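Local coordinates for H127A/Y244A mutant of alginate lyase AlyC3 in complex with dimannuronate (Psychromonas sp., PDB 7C8F), which probably cleaves alginate by beta-elimination as a family PL7 polysaccharide lyase, here an engineered double mutant holding dimannuronate, at residues B[69-73]-B[74-78]. Sequence-based numbering, arbitrary orientation.
Sequences FKMKN and DHLRN. With BEM (beta-D-mannopyranuronic acid), chain D.
A type II beta turn from Asn-73 to Leu-76 carries the chain between the two sheets of the PL7 beta-sandwich, and the side chains of Phe-69, Met-71, Leu-76 and Asn-78 point inward, toward the opposite arm. A weak hydrogen bond from Leu-76 N to Asn-73 O, 3.4 Å, closes the turn. Asn-78 reaches across: with CG anti to the backbone N (chi1 175°), its ND2 donates to Lys-70 O at 2.9 Å, nearly straight at 165°, the acceptor nearly in the Asn-78 amide plane, the donor tilted 28° from the Lys-70 carbonyl plane. Its OD1, buried without a polar partner, is 3.7 Å from Phe-69 CD2; CG lies in plane at the phenyl edge, the amide turned steeply against the ring. Met-71 bends at chi2 and chi3, bringing CG to 3.6 Å from Leu-76 CB and CE to 4.0 Å from Asn-78 CB. Toward the glycan pocket, Arg-77 NH1 gives a long, bent hydrogen bond to mannuronate O6A, 3.3 Å, while NE forms a salt bridge with Glu-79. Strand 67-72 pairs with 250-264 in one sheet, and strand 77-82 with 27-31 and 242-245 in the sheet bearing the sugar; Val-242 packs against Phe-69, Met-71 and Asn-78.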
# COMPACT_ATOMS: atom_id res chain seq x y z
N PHE B 69 -14.95 11.18 28.85
CA PHE B 69 -13.98 10.10 28.78
C PHE B 69 -12.85 10.38 29.77
O PHE B 69 -12.27 11.47 29.75
CB PHE B 69 -13.34 9.98 27.39
CG PHE B 69 -14.30 9.68 26.27
CD1 PHE B 69 -15.03 10.69 25.66
CD2 PHE B 69 -14.40 8.38 25.78
CE1 PHE B 69 -15.88 10.42 24.60
CE2 PHE B 69 -15.25 8.11 24.72
CZ PHE B 69 -15.99 9.12 24.12
N LYS B 70 -12.49 9.39 30.57
CA LYS B 70 -11.32 9.48 31.44
C LYS B 70 -10.48 8.22 31.30
O LYS B 70 -10.98 7.14 30.97
CB LYS B 70 -11.76 9.61 32.91
CG LYS B 70 -12.62 10.85 33.17
CD LYS B 70 -13.29 10.81 34.54
CE LYS B 70 -12.49 11.54 35.59
NZ LYS B 70 -13.22 11.57 36.89
N MET B 71 -9.18 8.35 31.57
CA MET B 71 -8.30 7.19 31.68
C MET B 71 -7.03 7.58 32.42
O MET B 71 -6.51 8.69 32.24
CB MET B 71 -7.94 6.62 30.30
CG MET B 71 -7.10 5.34 30.34
SD MET B 71 -7.75 4.05 31.44
CE MET B 71 -9.44 3.90 30.85
N LYS B 72 -6.51 6.66 33.20
CA LYS B 72 -5.23 6.84 33.88
C LYS B 72 -4.17 5.91 33.34
O LYS B 72 -4.46 4.89 32.80
CB LYS B 72 -5.37 6.68 35.40
CG LYS B 72 -5.82 5.33 35.89
CD LYS B 72 -5.51 5.17 37.38
CE LYS B 72 -6.11 3.91 37.95
NZ LYS B 72 -5.63 3.57 39.33
N ASN B 73 -2.94 6.32 33.51
CA ASN B 73 -1.74 5.61 33.15
C ASN B 73 -1.29 5.76 31.72
O ASN B 73 -2.07 5.93 30.86
CB ASN B 73 -1.75 4.13 33.57
CG ASN B 73 -2.10 3.94 35.03
OD1 ASN B 73 -1.65 4.64 35.88
ND2 ASN B 73 -2.90 2.96 35.29
N ASP B 74 -0.00 5.69 31.53
CA ASP B 74 0.61 5.85 30.26
C ASP B 74 0.19 4.76 29.32
O ASP B 74 0.13 3.64 29.70
CB ASP B 74 2.13 5.87 30.43
CG ASP B 74 2.87 6.50 29.28
OD1 ASP B 74 2.26 7.21 28.50
OD2 ASP B 74 4.07 6.31 29.17
N HIS B 75 -0.12 5.14 28.08
CA HIS B 75 -0.45 4.23 26.99
C HIS B 75 -1.81 3.55 27.13
O HIS B 75 -2.14 2.68 26.32
CB HIS B 75 0.65 3.20 26.73
CG HIS B 75 2.01 3.80 26.61
ND1 HIS B 75 3.05 3.47 27.46
CD2 HIS B 75 2.50 4.73 25.76
CE1 HIS B 75 4.12 4.17 27.13
NE2 HIS B 75 3.82 4.94 26.10
N LEU B 76 -2.60 3.91 28.14
CA LEU B 76 -3.95 3.38 28.22
C LEU B 76 -4.92 4.32 27.51
O LEU B 76 -4.63 5.50 27.28
CB LEU B 76 -4.36 3.13 29.68
CG LEU B 76 -3.56 2.05 30.42
CD1 LEU B 76 -4.24 1.64 31.72
CD2 LEU B 76 -3.35 0.82 29.54
N ARG B 77 -6.07 3.78 27.13
CA ARG B 77 -6.97 4.54 26.28
C ARG B 77 -8.42 4.25 26.61
O ARG B 77 -8.74 3.26 27.29
CB ARG B 77 -6.66 4.33 24.79
CG ARG B 77 -6.37 2.89 24.38
CD ARG B 77 -5.46 2.81 23.14
NE ARG B 77 -5.73 3.86 22.16
CZ ARG B 77 -4.81 4.69 21.68
NH1 ARG B 77 -3.55 4.59 22.07
NH2 ARG B 77 -5.15 5.62 20.79
N ASN B 78 -9.29 5.12 26.11
CA ASN B 78 -10.72 5.01 26.33
C ASN B 78 -11.38 5.76 25.17
O ASN B 78 -11.43 6.99 25.18
CB ASN B 78 -11.09 5.63 27.67
CG ASN B 78 -12.58 5.66 27.91
OD1 ASN B 78 -13.36 5.11 27.14
ND2 ASN B 78 -12.99 6.32 29.00
C1 BEM D . -1.48 1.16 18.24
C2 BEM D . -0.28 1.13 17.32
O2 BEM D . -0.66 1.48 16.00
C3 BEM D . 0.79 2.06 17.84
O3 BEM D . 1.84 2.15 16.93
C4 BEM D . 0.23 3.45 18.13
O4 BEM D . 1.20 4.15 18.90
C5 BEM D . -1.03 3.35 18.95
O5 BEM D . -1.98 2.46 18.40
C6 BEM D . -1.64 4.70 18.94
O6B BEM D . -2.54 4.93 18.13
O6A BEM D . -1.35 5.46 19.84
O1 BEM D . -2.56 0.42 17.69